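Local structure of HAT1-interacting factor 1 (Saccharomyces cerevisiae, 4NQ0) at residues Y239-D244 with H257-K261; E163-E169 with S253-H258. The protein acts as a nuclear chaperone for histones H3 and H4 within the HAT-B acetyltransferase complex, also binds H2A-H2B dimers, and takes part in chromatin assembly and telomere silencing. One frame throughout, in Å; residues are numbered along the deposited sequence.

Contact 1 (Y239-D244 with H257-K261)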
ATOM      1  N   TYR A 239      -1.038  -2.069  -0.254  1.00 25.42           N
ATOM      2  CA  TYR A 239      -0.295  -1.924  -1.508  1.00 25.56           C
ATOM      3  C   TYR A 239       0.037  -0.461  -1.776  1.00 25.61           C
ATOM      4  O   TYR A 239       1.137  -0.160  -2.241  1.00 26.64           O
ATOM      5  CB  TYR A 239      -1.037  -2.561  -2.699  1.00 25.30           C
ATOM      6  CG  TYR A 239      -0.824  -4.055  -2.836  1.00 25.87           C
ATOM      7  CD1 TYR A 239       0.458  -4.594  -2.890  1.00 26.67           C
ATOM      8  CD2 TYR A 239      -1.900  -4.928  -2.937  1.00 25.82           C
ATOM      9  CE1 TYR A 239       0.665  -5.959  -3.024  1.00 27.10           C
ATOM     10  CE2 TYR A 239      -1.708  -6.292  -3.067  1.00 26.32           C
ATOM     11  CZ  TYR A 239      -0.429  -6.800  -3.105  1.00 26.84           C
ATOM     12  OH  TYR A 239      -0.259  -8.138  -3.233  1.00 25.83           O
ATOM     13  N   ILE A 240      -0.890   0.449  -1.478  1.00 26.01           N
ATOM     14  CA  ILE A 240      -0.609   1.885  -1.585  1.00 26.41           C
ATOM     15  C   ILE A 240       0.563   2.273  -0.681  1.00 26.94           C
ATOM     16  O   ILE A 240       1.474   2.987  -1.108  1.00 27.84           O
ATOM     17  CB  ILE A 240      -1.838   2.779  -1.236  1.00 26.96           C
ATOM     18  CG1 ILE A 240      -2.991   2.592  -2.241  1.00 26.46           C
ATOM     19  CG2 ILE A 240      -1.431   4.255  -1.185  1.00 27.49           C
ATOM     20  CD1 ILE A 240      -2.673   3.001  -3.690  1.00 28.13           C
ATOM     21  N   LEU A 241       0.553   1.809   0.561  1.00 27.27           N
ATOM     22  CA  LEU A 241       1.649   2.106   1.491  1.00 27.91           C
ATOM     23  C   LEU A 241       2.971   1.536   0.978  1.00 27.20           C
ATOM     24  O   LEU A 241       3.984   2.211   1.014  1.00 26.52           O
ATOM     25  CB  LEU A 241       1.373   1.526   2.886  1.00 28.37           C
ATOM     26  CG  LEU A 241       1.523   2.430   4.110  1.00 31.69           C
ATOM     27  CD1 LEU A 241       1.382   1.561   5.385  1.00 32.62           C
ATOM     28  CD2 LEU A 241       2.832   3.237   4.147  1.00 32.50           C
ATOM     29  N   MET A 242       2.957   0.287   0.523  1.00 26.82           N
ATOM     30  CA  MET A 242       4.139  -0.308  -0.092  1.00 27.08           C
ATOM     31  C   MET A 242       4.643   0.571  -1.233  1.00 27.13           C
ATOM     32  O   MET A 242       5.825   0.867  -1.313  1.00 26.28           O
ATOM     33  CB  MET A 242       3.836  -1.701  -0.622  1.00 27.38           C
ATOM     34  CG  MET A 242       3.733  -2.756   0.447  1.00 28.80           C
ATOM     35  SD  MET A 242       3.421  -4.329  -0.339  1.00 32.12           S
ATOM     36  CE  MET A 242       3.664  -5.436   1.035  1.00 31.68           C
ATOM     37  N   GLY A 243       3.724   1.028  -2.079  1.00 27.52           N
ATOM     38  CA  GLY A 243       4.085   1.901  -3.182  1.00 28.28           C
ATOM     39  C   GLY A 243       4.711   3.200  -2.719  1.00 29.14           C
ATOM     40  O   GLY A 243       5.755   3.611  -3.236  1.00 29.35           O
ATOM     41  N   ASP A 244       4.081   3.846  -1.739  1.00 29.72           N
ATOM     42  CA  ASP A 244       4.592   5.107  -1.201  1.00 30.54           C
ATOM     43  C   ASP A 244       6.020   4.933  -0.711  1.00 31.21           C
ATOM     44  O   ASP A 244       6.893   5.728  -1.038  1.00 32.10           O
ATOM     45  CB  ASP A 244       3.731   5.609  -0.043  1.00 30.79           C
ATOM     46  CG  ASP A 244       2.341   6.062  -0.471  1.00 31.12           C
ATOM     47  OD1 ASP A 244       1.500   6.213   0.438  1.00 31.09           O
ATOM     48  OD2 ASP A 244       2.083   6.287  -1.683  1.00 30.12           O
ATOM     49  N   HIS A 257       4.013  -0.779  -9.821  1.00 25.11           N
ATOM     50  CA  HIS A 257       3.423  -2.105  -9.811  1.00 25.62           C
ATOM     51  C   HIS A 257       2.490  -2.296  -8.609  1.00 25.32           C
ATOM     52  O   HIS A 257       1.404  -2.870  -8.738  1.00 25.26           O
ATOM     53  CB  HIS A 257       4.512  -3.175  -9.828  1.00 26.38           C
ATOM     54  CG  HIS A 257       4.024  -4.531  -9.444  1.00 28.44           C
ATOM     55  ND1 HIS A 257       3.263  -5.316 -10.287  1.00 30.71           N
ATOM     56  CD2 HIS A 257       4.172  -5.240  -8.298  1.00 29.43           C
ATOM     57  CE1 HIS A 257       2.974  -6.454  -9.680  1.00 31.01           C
ATOM     58  NE2 HIS A 257       3.513  -6.433  -8.472  1.00 30.91           N
ATOM     59  N   HIS A 258       2.895  -1.796  -7.446  1.00 25.06           N
ATOM     60  CA  HIS A 258       2.054  -1.911  -6.247  1.00 24.62           C
ATOM     61  C   HIS A 258       0.837  -1.002  -6.263  1.00 24.20           C
ATOM     62  O   HIS A 258      -0.248  -1.414  -5.844  1.00 23.69           O
ATOM     63  CB  HIS A 258       2.882  -1.748  -4.980  1.00 24.51           C
ATOM     64  CG  HIS A 258       3.686  -2.964  -4.659  1.00 26.07           C
ATOM     65  ND1 HIS A 258       5.028  -2.918  -4.349  1.00 28.20           N
ATOM     66  CD2 HIS A 258       3.342  -4.274  -4.658  1.00 26.14           C
ATOM     67  CE1 HIS A 258       5.467  -4.150  -4.141  1.00 29.44           C
ATOM     68  NE2 HIS A 258       4.464  -4.991  -4.329  1.00 27.64           N
ATOM     69  N   TYR A 259       0.998   0.221  -6.751  1.00 23.98           N
ATOM     70  CA  TYR A 259      -0.162   1.113  -6.956  1.00 23.89           C
ATOM     71  C   TYR A 259      -1.213   0.486  -7.891  1.00 24.07           C
ATOM     72  O   TYR A 259      -2.427   0.586  -7.658  1.00 23.57           O
ATOM     73  CB  TYR A 259       0.279   2.453  -7.526  1.00 24.09           C
ATOM     74  CG  TYR A 259       1.082   3.351  -6.601  1.00 23.91           C
ATOM     75  CD1 TYR A 259       0.823   3.418  -5.232  1.00 23.73           C
ATOM     76  CD2 TYR A 259       2.069   4.180  -7.113  1.00 24.99           C
ATOM     77  CE1 TYR A 259       1.561   4.260  -4.392  1.00 24.59           C
ATOM     78  CE2 TYR A 259       2.795   5.031  -6.297  1.00 24.27           C
ATOM     79  CZ  TYR A 259       2.538   5.074  -4.937  1.00 25.20           C
ATOM     80  OH  TYR A 259       3.258   5.921  -4.132  1.00 26.27           O
ATOM     81  N   LEU A 260      -0.740  -0.158  -8.955  1.00 24.50           N
ATOM     82  CA  LEU A 260      -1.624  -0.893  -9.856  1.00 24.38           C
ATOM     83  C   LEU A 260      -2.299  -2.088  -9.200  1.00 25.06           C
ATOM     84  O   LEU A 260      -3.433  -2.413  -9.555  1.00 25.16           O
ATOM     85  CB  LEU A 260      -0.867  -1.380 -11.088  1.00 24.20           C
ATOM     86  CG  LEU A 260      -0.439  -0.294 -12.090  1.00 23.50           C
ATOM     87  CD1 LEU A 260       0.542  -0.904 -13.063  1.00 22.40           C
ATOM     88  CD2 LEU A 260      -1.623   0.308 -12.823  1.00 21.69           C
ATOM     89  N   LYS A 261      -1.594  -2.768  -8.301  1.00 24.88           N
ATOM     90  CA  LYS A 261      -2.192  -3.861  -7.532  1.00 26.51           C
ATOM     91  C   LYS A 261      -3.270  -3.323  -6.597  1.00 26.20           C
ATOM     92  O   LYS A 261      -4.330  -3.924  -6.469  1.00 26.85           O
ATOM     93  CB  LYS A 261      -1.136  -4.619  -6.708  1.00 26.82           C
ATOM     94  CG  LYS A 261      -0.181  -5.461  -7.537  1.00 28.91           C
ATOM     95  CD  LYS A 261      -0.572  -6.935  -7.631  1.00 32.51           C
ATOM     96  CE  LYS A 261      -0.422  -7.639  -6.293  1.00 33.64           C
ATOM     97  NZ  LYS A 261       0.333  -8.920  -6.347  1.00 34.97           N
TER
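Residues 239-244 and 257-261 belong to consecutive helices that run antiparallel, their N-to-C directions 164° apart and their local axes approaching to 7.7 Å. The backbones come closest where Y239 lies across from H258 (CA to CA 5.3 Å) and I240 across from Y259 (5.4 Å). G243 makes room for this approach: a CB there would sit 2.5 Å from Y259 CE1, a clash. In its absence, G243 CA rests off-centre against the Y259 ring, 4.2 Å from the centroid, as a CH-pi contact. The ring reaches past the glycine to D244, where Y259 OH donates a 2.7 Å hydrogen bond to OD2, while I240 CD1 packs 3.8 Å from Y259 CD1. I240 and Y259 both continue onto helix 273-290, touching L285.

A second layer is built around H258. Its ring meets that of Y239 rim to rim, with centroids 5.5 Å apart and planes at 17°, and M242 SD lies over its face, 4.2 Å from the centroid, in a Met-aromatic contact. K261, partly exposed, lays CB over a face of Y239, 3.9 Å from the ring centroid, while its NZ forms salt bridges to D180 and E182. Y239 OH is held by D180, and H258 by E182 and E246.

The pairing is that of helices A and B in a TPR motif, here predicted repeat 2. Buried tyrosines and a histidine fit between the helices because their polar groups find partners: D244 inside the contact, E246 on helix 229-248, and the carboxylates of D180 and E182 from a preceding loop.

Contact 2 (E163-E169 with S253-H258)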
ATOM      1  N   GLU A 163       7.656  -8.567  -9.201  1.00 47.27           N
ATOM      2  CA  GLU A 163       7.419  -7.324  -8.439  1.00 45.71           C
ATOM      3  C   GLU A 163       7.734  -6.044  -9.220  1.00 43.70           C
ATOM      4  O   GLU A 163       7.306  -4.962  -8.830  1.00 42.74           O
ATOM      5  CB  GLU A 163       8.246  -7.304  -7.141  1.00 46.14           C
ATOM      6  CG  GLU A 163       7.427  -7.425  -5.875  1.00 47.75           C
ATOM      7  CD  GLU A 163       7.045  -8.858  -5.555  1.00 51.08           C
ATOM      8  OE1 GLU A 163       7.044  -9.196  -4.349  1.00 52.88           O
ATOM      9  OE2 GLU A 163       6.753  -9.638  -6.500  1.00 51.79           O
ATOM     10  N   ARG A 164       8.525  -6.159 -10.279  1.00 42.49           N
ATOM     11  CA  ARG A 164       8.802  -5.022 -11.150  1.00 41.22           C
ATOM     12  C   ARG A 164       7.635  -4.796 -12.105  1.00 39.01           C
ATOM     13  O   ARG A 164       6.885  -5.722 -12.409  1.00 38.46           O
ATOM     14  CB  ARG A 164      10.107  -5.232 -11.921  1.00 42.45           C
ATOM     15  CG  ARG A 164      11.324  -5.008 -11.043  1.00 44.78           C
ATOM     16  CD  ARG A 164      12.614  -5.263 -11.770  1.00 48.27           C
ATOM     17  NE  ARG A 164      13.003  -4.128 -12.599  1.00 50.78           N
ATOM     18  CZ  ARG A 164      14.155  -4.050 -13.258  1.00 52.83           C
ATOM     19  NH1 ARG A 164      15.042  -5.042 -13.186  1.00 54.73           N
ATOM     20  NH2 ARG A 164      14.423  -2.975 -13.990  1.00 53.26           N
ATOM     21  N   LEU A 165       7.484  -3.553 -12.551  1.00 36.80           N
ATOM     22  CA  LEU A 165       6.462  -3.205 -13.524  1.00 35.54           C
ATOM     23  C   LEU A 165       6.738  -3.931 -14.845  1.00 34.88           C
ATOM     24  O   LEU A 165       7.853  -3.905 -15.361  1.00 34.86           O
ATOM     25  CB  LEU A 165       6.421  -1.685 -13.750  1.00 35.00           C
ATOM     26  CG  LEU A 165       5.438  -1.143 -14.806  1.00 34.31           C
ATOM     27  CD1 LEU A 165       3.969  -1.359 -14.419  1.00 31.18           C
ATOM     28  CD2 LEU A 165       5.713   0.333 -15.062  1.00 32.71           C
ATOM     29  N   ALA A 166       5.716  -4.613 -15.348  1.00 33.94           N
ATOM     30  CA  ALA A 166       5.682  -5.074 -16.722  1.00 33.28           C
ATOM     31  C   ALA A 166       4.913  -4.024 -17.521  1.00 32.21           C
ATOM     32  O   ALA A 166       3.867  -3.564 -17.087  1.00 30.93           O
ATOM     33  CB  ALA A 166       4.989  -6.425 -16.810  1.00 33.91           C
ATOM     34  N   LEU A 167       5.438  -3.649 -18.683  1.00 31.84           N
ATOM     35  CA  LEU A 167       4.776  -2.693 -19.574  1.00 31.53           C
ATOM     36  C   LEU A 167       3.289  -2.980 -19.770  1.00 30.94           C
ATOM     37  O   LEU A 167       2.475  -2.056 -19.751  1.00 30.16           O
ATOM     38  CB  LEU A 167       5.477  -2.675 -20.937  1.00 32.14           C
ATOM     39  CG  LEU A 167       6.506  -1.572 -21.176  1.00 32.72           C
ATOM     40  CD1 LEU A 167       7.141  -1.073 -19.887  1.00 33.11           C
ATOM     41  CD2 LEU A 167       7.568  -2.023 -22.146  1.00 33.15           C
ATOM     42  N   HIS A 168       2.940  -4.256 -19.941  1.00 30.77           N
ATOM     43  CA  HIS A 168       1.557  -4.641 -20.210  1.00 30.78           C
ATOM     44  C   HIS A 168       0.620  -4.319 -19.051  1.00 30.54           C
ATOM     45  O   HIS A 168      -0.577  -4.173 -19.254  1.00 30.39           O
ATOM     46  CB  HIS A 168       1.444  -6.126 -20.601  1.00 31.38           C
ATOM     47  CG  HIS A 168       1.881  -7.086 -19.539  1.00 30.44           C
ATOM     48  ND1 HIS A 168       3.072  -7.776 -19.609  1.00 30.64           N
ATOM     49  CD2 HIS A 168       1.278  -7.492 -18.394  1.00 30.96           C
ATOM     50  CE1 HIS A 168       3.191  -8.560 -18.551  1.00 30.93           C
ATOM     51  NE2 HIS A 168       2.115  -8.408 -17.796  1.00 30.51           N
ATOM     52  N   GLU A 169       1.171  -4.200 -17.844  1.00 30.53           N
ATOM     53  CA  GLU A 169       0.374  -3.869 -16.659  1.00 31.07           C
ATOM     54  C   GLU A 169      -0.311  -2.495 -16.731  1.00 30.63           C
ATOM     55  O   GLU A 169      -1.368  -2.284 -16.120  1.00 29.81           O
ATOM     56  CB  GLU A 169       1.234  -3.977 -15.394  1.00 30.90           C
ATOM     57  CG  GLU A 169       1.570  -5.421 -15.093  1.00 33.03           C
ATOM     58  CD  GLU A 169       2.569  -5.620 -13.969  1.00 35.94           C
ATOM     59  OE1 GLU A 169       3.121  -4.642 -13.429  1.00 34.90           O
ATOM     60  OE2 GLU A 169       2.813  -6.807 -13.636  1.00 40.65           O
ATOM     61  N   SER A 253       9.687   1.522 -10.326  1.00 33.17           N
ATOM     62  CA  SER A 253       9.034   0.426 -11.054  1.00 32.56           C
ATOM     63  C   SER A 253       8.234  -0.455 -10.091  1.00 31.37           C
ATOM     64  O   SER A 253       7.100  -0.830 -10.380  1.00 30.43           O
ATOM     65  CB  SER A 253      10.065  -0.400 -11.836  1.00 33.40           C
ATOM     66  OG  SER A 253       9.483  -1.581 -12.356  1.00 34.20           O
ATOM     67  N   ARG A 254       8.828  -0.773  -8.946  1.00 30.84           N
ATOM     68  CA  ARG A 254       8.129  -1.536  -7.917  1.00 30.19           C
ATOM     69  C   ARG A 254       6.953  -0.741  -7.364  1.00 29.15           C
ATOM     70  O   ARG A 254       5.867  -1.296  -7.153  1.00 28.46           O
ATOM     71  CB  ARG A 254       9.085  -1.959  -6.795  1.00 31.06           C
ATOM     72  CG  ARG A 254       9.948  -3.183  -7.161  1.00 33.17           C
ATOM     73  CD  ARG A 254      11.066  -3.489  -6.140  1.00 36.68           C
ATOM     74  NE  ARG A 254      10.559  -3.567  -4.767  1.00 40.46           N
ATOM     75  CZ  ARG A 254      11.212  -4.121  -3.742  1.00 43.92           C
ATOM     76  NH1 ARG A 254      12.417  -4.668  -3.905  1.00 46.41           N
ATOM     77  NH2 ARG A 254      10.651  -4.135  -2.538  1.00 44.96           N
ATOM     78  N   ALA A 255       7.156   0.560  -7.160  1.00 27.86           N
ATOM     79  CA  ALA A 255       6.084   1.432  -6.692  1.00 27.07           C
ATOM     80  C   ALA A 255       4.876   1.341  -7.596  1.00 26.21           C
ATOM     81  O   ALA A 255       3.769   1.063  -7.127  1.00 25.98           O
ATOM     82  CB  ALA A 255       6.546   2.893  -6.605  1.00 27.19           C
ATOM     83  N   ILE A 256       5.088   1.574  -8.889  1.00 25.27           N
ATOM     84  CA  ILE A 256       3.987   1.646  -9.841  1.00 25.36           C
ATOM     85  C   ILE A 256       3.253   0.313  -9.863  1.00 25.09           C
ATOM     86  O   ILE A 256       2.021   0.281  -9.882  1.00 24.69           O
ATOM     87  CB  ILE A 256       4.461   2.012 -11.270  1.00 25.87           C
ATOM     88  CG1 ILE A 256       5.105   3.396 -11.285  1.00 26.05           C
ATOM     89  CG2 ILE A 256       3.278   2.031 -12.220  1.00 26.21           C
ATOM     90  CD1 ILE A 256       5.962   3.694 -12.533  1.00 29.24           C
ATOM     91  N   HIS A 257       4.013  -0.779  -9.821  1.00 25.11           N
ATOM     92  CA  HIS A 257       3.423  -2.105  -9.811  1.00 25.62           C
ATOM     93  C   HIS A 257       2.490  -2.296  -8.609  1.00 25.32           C
ATOM     94  O   HIS A 257       1.404  -2.870  -8.738  1.00 25.26           O
ATOM     95  CB  HIS A 257       4.512  -3.175  -9.828  1.00 26.38           C
ATOM     96  CG  HIS A 257       4.024  -4.531  -9.444  1.00 28.44           C
ATOM     97  ND1 HIS A 257       3.263  -5.316 -10.287  1.00 30.71           N
ATOM     98  CD2 HIS A 257       4.172  -5.240  -8.298  1.00 29.43           C
ATOM     99  CE1 HIS A 257       2.974  -6.454  -9.680  1.00 31.01           C
ATOM    100  NE2 HIS A 257       3.513  -6.433  -8.472  1.00 30.91           N
ATOM    101  N   HIS A 258       2.895  -1.796  -7.446  1.00 25.06           N
ATOM    102  CA  HIS A 258       2.054  -1.911  -6.247  1.00 24.62           C
ATOM    103  C   HIS A 258       0.837  -1.002  -6.263  1.00 24.20           C
ATOM    104  O   HIS A 258      -0.248  -1.414  -5.844  1.00 23.69           O
ATOM    105  CB  HIS A 258       2.882  -1.748  -4.980  1.00 24.51           C
ATOM    106  CG  HIS A 258       3.686  -2.964  -4.659  1.00 26.07           C
ATOM    107  ND1 HIS A 258       5.028  -2.918  -4.349  1.00 28.20           N
ATOM    108  CD2 HIS A 258       3.342  -4.274  -4.658  1.00 26.14           C
ATOM    109  CE1 HIS A 258       5.467  -4.150  -4.141  1.00 29.44           C
ATOM    110  NE2 HIS A 258       4.464  -4.991  -4.329  1.00 27.64           N
TER
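Two hydrogen bonds fasten the extended part of residues 163-169 and the turn that follows it to helix 252-266. L165 N donates to S253 OG at 2.8 Å, tying the loop backbone to a side chain near the start of the helix. One turn further on, H257 ND1 donates to E169 OE1 at 3.2 Å, a His-carboxylate bond; the same OE1 also accepts a weak bond from A166 N, again 3.2 Å long, which links the carboxylate to its own loop.

Further close approaches lie between these bonds. E163 O lies 3.2 Å from H257 CD2 and 3.6 Å from R254 CG, while E163 CG approaches H258 NE2 at 4.1 Å. L165 CD1 meets I256 CG2 in van der Waals contact, also at 4.1 Å, and its side chain extends the apolar patch to L260 and V296. Polar ends find partners elsewhere: R254 forms a salt bridge with E246, and H258 NE2 is hydrogen-bonded to E182.

The arrangement is a loop segment, ending in a turn with helical backbone angles, laid along the second helix of predicted TPR 2. It follows an unmodelled stretch within the region 80-199 important for histone binding, consistent with the interrupted TPR architecture of the SHNi-TPR (NASP) family.

Both contacts are built on helix 252-266, share H257 and H258, and have centres about 9 Å apart. Contact 1 is local in sequence and lies near the centre of the chain, about 4 Å from it, whereas contact 2 joins segments 84 residues apart and sits about 13 Å out. Along the chain, 163-169 comes first, then 239-244, and last the common helix. They also touch directly: L260 CD1 packs 3.7 Å from L165 CD1, and G243 O lies 3.5 Å from A255 CB. A single TPR helix thus connects the repeat's interior to a loop from the histone-interaction region 80-199, while itself lying in the H2A-H2B region 248-332.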